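Local atomic coordinates of oxysterol-binding protein homolog 1 (Saccharomyces cerevisiae, PDB entry 5H28), a protein that carries sterols and other lipids between membranes and is targeted to the nucleus-vacuole junction by its ankyrin repeats, the part described here. Residues K8-L13 with V49-M54; P89-A94 with L121-M126. One frame throughout, in Å; residues are numbered along the deposited sequence.

How the contacts relate
Both contacts lie in the ankyrin domain of the protein, each with one segment in a predicted repeat. They are on the same side of the chain's centre, with their own centres about 19 Å apart. Contact 1 closes before contact 2 opens along the chain. It joins helix 2-15 to the end of helix 44-51, in the predicted first repeat. Contact 2 joins helix 89-95, in the predicted second repeat, to the loop that precedes helix 130-156. CG of Q50 lies 3.5 Å from CG2 of I92. This packing of helices 44-51 and 89-95 joins the contacts into one continuous body, consistent with the stacked helices of an ankyrin domain, the part that targets the protein by binding NVJ1.

Contact 1: residues K8-L13 with V49-M54; sequences KLLDAL and VQVAPM
L10 and L13 of helix 2-15 meet V51, the last residue of helix 44-51, and A52 just after it through apolar packing. The two methyls of V51 divide the work. CG1 of V51 lies anti to the carbonyl carbon (chi1 -47°) and comes within 4.2 Å of CD2 of L10. CG2 of V51, between the carbonyl carbon and the backbone N, sits 3.6 Å from CB of L13. The side chains of L10 and V51 cross at about a right angle. CB of L13 lies 4.3 Å from CB of A52.

The carbonyl O of L13 also meets side-chain carbons. It lies 3.6 Å from CB of A52. CD of P53 is 4.0 Å from O of L13. A52 is where the chain leaves helical geometry, and P53 then takes the N-cap position of helix 54-64.

Helix 44-51 and this turn lie in the predicted first ankyrin repeat, and helix 2-15 packs on them. NH1 of R98 holds the turn, bonding to O of V49 and O of A52. L10 and L13 also pack on Y47 of helix 44-51. L13 further touches L21 of helix 18-28, while V49 packs against I92 and A93 of helix 89-95.

Contact 2: residues P89-A94 with L121-M126; sequences PLHIAA and LQAIEM
H91 and A123 bring the two backbones together, the CA of H91 lying 4.1 Å from the CA of A123. The CA atoms of A94 and M126 follow at 5.9 Å. Segment 89-94 is the start of a helix in the predicted second ankyrin repeat. Its P89-L90-H91 follows T88, giving the TPLH motif of ankyrin repeats. Segment 121-126 is a turn in the loop before helix 130-156, where N of M126 bonds to O of A123.

The H91 ring links the segments. NE2 of H91 donates a nearly straight hydrogen bond to O of L121, at 2.9 Å and 162°. The acceptor lies close to the ring plane, while the donor is tilted 32° from the carbonyl plane. ND1 bonds to OG1 of T88, so both ring nitrogens have partners, which fixes the rotation of the ring.

A123 covers one face of this ring. CB of A123 makes a CH-pi contact, 4.1 Å from the centroid of the H91 ring, and its backbone N lies over the same face nearer the rim. M126 comes to the edge instead, with CG near CD2 of H91 and its sulfur also at the edge. An alanine in place of H91 would probably leave O of L121 and OG1 of T88 without their ring partners and open a gap where the ring lay against A123 and M126.

Apolar contacts complete the junction. CB of A123 also meets CG of L90, and CB of A94 packs against CB of M126. Beyond the contact, A123 touches M136 of helix 130-156. The turn is tied within itself as well: N of Q122 donates to OE2 of E125 at 2.8 Å, meeting that oxygen from above the carboxylate plane.

Contact 1: residues K8-L13 with V49-M54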
loop_
_atom_site.group_PDB
_atom_site.type_symbol
_atom_site.label_atom_id
_atom_site.label_comp_id
_atom_site.label_asym_id
_atom_site.label_seq_id
_atom_site.Cartn_x
_atom_site.Cartn_y
_atom_site.Cartn_z
ATOM N N LYS A 8 -20.365 -6.471 -25.142
ATOM C CA LYS A 8 -21.549 -5.842 -24.566
ATOM C C LYS A 8 -21.151 -4.727 -23.603
ATOM O O LYS A 8 -21.699 -3.624 -23.641
ATOM C CB LYS A 8 -22.375 -6.891 -23.812
ATOM C CG LYS A 8 -23.613 -6.352 -23.117
ATOM C CD LYS A 8 -24.186 -7.370 -22.132
ATOM C CE LYS A 8 -24.598 -8.661 -22.815
ATOM N NZ LYS A 8 -25.727 -8.450 -23.760
ATOM N N LEU A 9 -20.191 -5.024 -22.735
ATOM C CA LEU A 9 -19.736 -4.048 -21.758
ATOM C C LEU A 9 -19.051 -2.862 -22.421
ATOM O O LEU A 9 -19.313 -1.707 -22.069
ATOM C CB LEU A 9 -18.789 -4.714 -20.756
ATOM C CG LEU A 9 -18.186 -3.801 -19.687
ATOM C CD1 LEU A 9 -19.301 -3.110 -18.924
ATOM C CD2 LEU A 9 -17.312 -4.619 -18.739
ATOM N N LEU A 10 -18.173 -3.138 -23.383
ATOM C CA LEU A 10 -17.474 -2.069 -24.080
ATOM C C LEU A 10 -18.454 -1.155 -24.813
ATOM O O LEU A 10 -18.256 0.058 -24.864
ATOM C CB LEU A 10 -16.461 -2.655 -25.069
ATOM C CG LEU A 10 -15.162 -3.157 -24.437
ATOM C CD1 LEU A 10 -14.394 -4.012 -25.436
ATOM C CD2 LEU A 10 -14.325 -1.973 -23.983
ATOM N N ASP A 11 -19.519 -1.733 -25.361
ATOM C CA ASP A 11 -20.511 -0.951 -26.092
ATOM C C ASP A 11 -21.196 0.039 -25.159
ATOM O O ASP A 11 -21.376 1.211 -25.500
ATOM C CB ASP A 11 -21.547 -1.885 -26.729
ATOM C CG ASP A 11 -22.431 -1.175 -27.741
ATOM O OD1 ASP A 11 -21.894 -0.537 -28.670
ATOM O OD2 ASP A 11 -23.668 -1.261 -27.614
ATOM N N ALA A 12 -21.569 -0.432 -23.974
ATOM C CA ALA A 12 -22.225 0.421 -22.991
ATOM C C ALA A 12 -21.265 1.498 -22.479
ATOM O O ALA A 12 -21.652 2.654 -22.294
ATOM C CB ALA A 12 -22.742 -0.423 -21.828
ATOM N N LEU A 13 -20.013 1.120 -22.251
ATOM C CA LEU A 13 -19.032 2.075 -21.755
ATOM C C LEU A 13 -18.757 3.181 -22.767
ATOM O O LEU A 13 -18.635 4.351 -22.389
ATOM C CB LEU A 13 -17.733 1.353 -21.379
ATOM C CG LEU A 13 -17.826 0.433 -20.151
ATOM C CD1 LEU A 13 -16.565 -0.401 -20.032
ATOM C CD2 LEU A 13 -18.030 1.259 -18.887
ATOM N N VAL A 49 -11.414 2.752 -18.350
ATOM C CA VAL A 49 -10.292 3.672 -18.500
ATOM C C VAL A 49 -9.934 3.816 -19.979
ATOM O O VAL A 49 -9.488 4.876 -20.421
ATOM C CB VAL A 49 -9.054 3.174 -17.714
ATOM C CG1 VAL A 49 -7.809 3.953 -18.126
ATOM C CG2 VAL A 49 -9.299 3.332 -16.227
ATOM N N GLN A 50 -10.153 2.761 -20.752
ATOM C CA GLN A 50 -9.827 2.806 -22.167
ATOM C C GLN A 50 -10.840 3.509 -23.061
ATOM O O GLN A 50 -10.458 4.121 -24.057
ATOM C CB GLN A 50 -9.605 1.390 -22.706
ATOM C CG GLN A 50 -8.422 0.673 -22.094
ATOM C CD GLN A 50 -8.070 -0.598 -22.836
ATOM O OE1 GLN A 50 -8.904 -1.489 -23.001
ATOM N NE2 GLN A 50 -6.825 -0.688 -23.287
ATOM N N VAL A 51 -12.123 3.449 -22.710
ATOM C CA VAL A 51 -13.135 4.037 -23.585
ATOM C C VAL A 51 -14.177 4.994 -23.015
ATOM O O VAL A 51 -14.786 5.756 -23.770
ATOM C CB VAL A 51 -13.931 2.916 -24.314
ATOM C CG1 VAL A 51 -12.980 1.882 -24.887
ATOM C CG2 VAL A 51 -14.924 2.259 -23.353
ATOM N N ALA A 52 -14.382 4.977 -21.703
ATOM C CA ALA A 52 -15.427 5.795 -21.093
ATOM C C ALA A 52 -15.076 7.200 -20.617
ATOM O O ALA A 52 -13.915 7.515 -20.366
ATOM C CB ALA A 52 -16.056 5.014 -19.935
ATOM N N PRO A 53 -16.096 8.069 -20.498
ATOM C CA PRO A 53 -15.917 9.448 -20.040
ATOM C C PRO A 53 -15.572 9.436 -18.553
ATOM O O PRO A 53 -15.892 8.483 -17.839
ATOM C CB PRO A 53 -17.286 10.082 -20.288
ATOM C CG PRO A 53 -17.848 9.274 -21.409
ATOM C CD PRO A 53 -17.458 7.870 -21.019
ATOM N N MET A 54 -14.919 10.495 -18.095
ATOM C CA MET A 54 -14.537 10.621 -16.696
ATOM C C MET A 54 -15.715 10.395 -15.747
ATOM O O MET A 54 -15.572 9.743 -14.711
ATOM C CB MET A 54 -13.938 12.011 -16.456
ATOM C CG MET A 54 -13.772 12.388 -14.989
ATOM S SD MET A 54 -12.581 11.370 -14.116
ATOM C CE MET A 54 -11.211 12.523 -13.958
#

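Contact 2: residues P89-A94 with L121-M126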
loop_
_atom_site.group_PDB
_atom_site.type_symbol
_atom_site.label_atom_id
_atom_site.label_comp_id
_atom_site.label_asym_id
_atom_site.label_seq_id
_atom_site.Cartn_x
_atom_site.Cartn_y
_atom_site.Cartn_z
ATOM N N PRO A 89 -5.463 -0.606 -13.651
ATOM C CA PRO A 89 -6.138 0.476 -14.369
ATOM C C PRO A 89 -5.229 1.703 -14.465
ATOM O O PRO A 89 -5.263 2.429 -15.458
ATOM C CB PRO A 89 -7.377 0.724 -13.515
ATOM C CG PRO A 89 -7.713 -0.673 -13.052
ATOM C CD PRO A 89 -6.354 -1.200 -12.639
ATOM N N LEU A 90 -4.415 1.918 -13.435
ATOM C CA LEU A 90 -3.491 3.050 -13.414
ATOM C C LEU A 90 -2.442 2.903 -14.519
ATOM O O LEU A 90 -2.064 3.892 -15.145
ATOM C CB LEU A 90 -2.810 3.156 -12.047
ATOM C CG LEU A 90 -1.909 4.374 -11.822
ATOM C CD1 LEU A 90 -2.724 5.663 -11.870
ATOM C CD2 LEU A 90 -1.213 4.235 -10.473
ATOM N N HIS A 91 -1.971 1.679 -14.761
ATOM C CA HIS A 91 -0.993 1.451 -15.827
ATOM C C HIS A 91 -1.613 1.826 -17.168
ATOM O O HIS A 91 -0.981 2.472 -18.005
ATOM C CB HIS A 91 -0.590 -0.024 -15.928
ATOM C CG HIS A 91 0.409 -0.471 -14.906
ATOM N ND1 HIS A 91 0.045 -0.910 -13.653
ATOM C CD2 HIS A 91 1.754 -0.616 -14.979
ATOM C CE1 HIS A 91 1.120 -1.313 -13.000
ATOM N NE2 HIS A 91 2.171 -1.147 -13.782
ATOM N N ILE A 92 -2.853 1.394 -17.370
ATOM C CA ILE A 92 -3.562 1.663 -18.610
ATOM C C ILE A 92 -3.815 3.157 -18.790
ATOM O O ILE A 92 -3.618 3.701 -19.875
ATOM C CB ILE A 92 -4.911 0.891 -18.650
ATOM C CG1 ILE A 92 -4.667 -0.614 -18.466
ATOM C CG2 ILE A 92 -5.640 1.170 -19.957
ATOM C CD1 ILE A 92 -3.767 -1.262 -19.504
ATOM N N ALA A 93 -4.245 3.819 -17.722
ATOM C CA ALA A 93 -4.522 5.246 -17.787
ATOM C C ALA A 93 -3.262 6.047 -18.100
ATOM O O ALA A 93 -3.299 6.994 -18.883
ATOM C CB ALA A 93 -5.132 5.717 -16.475
ATOM N N ALA A 94 -2.151 5.669 -17.476
ATOM C CA ALA A 94 -0.884 6.356 -17.693
ATOM C C ALA A 94 -0.413 6.182 -19.132
ATOM O O ALA A 94 -0.019 7.143 -19.789
ATOM C CB ALA A 94 0.170 5.821 -16.730
ATOM N N LEU A 121 7.275 -3.142 -14.643
ATOM C CA LEU A 121 7.099 -1.698 -14.702
ATOM C C LEU A 121 5.982 -1.173 -13.819
ATOM O O LEU A 121 4.940 -1.816 -13.665
ATOM C CB LEU A 121 6.809 -1.268 -16.141
ATOM C CG LEU A 121 7.895 -1.538 -17.180
ATOM C CD1 LEU A 121 7.345 -1.317 -18.583
ATOM C CD2 LEU A 121 9.078 -0.626 -16.905
ATOM N N GLN A 122 6.212 0.004 -13.245
ATOM C CA GLN A 122 5.199 0.669 -12.433
ATOM C C GLN A 122 4.421 1.535 -13.411
ATOM O O GLN A 122 4.908 1.832 -14.499
ATOM C CB GLN A 122 5.840 1.554 -11.367
ATOM C CG GLN A 122 6.335 0.797 -10.152
ATOM C CD GLN A 122 6.911 1.714 -9.091
ATOM O OE1 GLN A 122 6.415 2.822 -8.877
ATOM N NE2 GLN A 122 7.954 1.253 -8.412
ATOM N N ALA A 123 3.219 1.943 -13.026
ATOM C CA ALA A 123 2.388 2.765 -13.898
ATOM C C ALA A 123 3.094 4.028 -14.381
ATOM O O ALA A 123 2.968 4.397 -15.546
ATOM C CB ALA A 123 1.091 3.135 -13.183
ATOM N N ILE A 124 3.846 4.683 -13.504
ATOM C CA ILE A 124 4.524 5.916 -13.901
ATOM C C ILE A 124 5.482 5.704 -15.070
ATOM O O ILE A 124 5.681 6.605 -15.886
ATOM C CB ILE A 124 5.282 6.557 -12.708
ATOM C CG1 ILE A 124 5.887 7.896 -13.142
ATOM C CG2 ILE A 124 6.347 5.603 -12.180
ATOM C CD1 ILE A 124 6.488 8.700 -12.005
ATOM N N GLU A 125 6.053 4.507 -15.161
ATOM C CA GLU A 125 6.985 4.187 -16.237
ATOM C C GLU A 125 6.280 3.906 -17.557
ATOM O O GLU A 125 6.935 3.729 -18.585
ATOM C CB GLU A 125 7.831 2.974 -15.859
ATOM C CG GLU A 125 8.580 3.121 -14.554
ATOM C CD GLU A 125 9.340 1.866 -14.202
ATOM O OE1 GLU A 125 10.441 1.650 -14.756
ATOM O OE2 GLU A 125 8.824 1.084 -13.383
ATOM N N MET A 126 4.950 3.857 -17.532
ATOM C CA MET A 126 4.172 3.605 -18.743
ATOM C C MET A 126 3.911 4.909 -19.492
ATOM O O MET A 126 3.508 4.896 -20.654
ATOM C CB MET A 126 2.819 2.970 -18.397
ATOM C CG MET A 126 2.888 1.648 -17.648
ATOM S SD MET A 126 3.502 0.277 -18.646
ATOM C CE MET A 126 2.057 -0.075 -19.676
#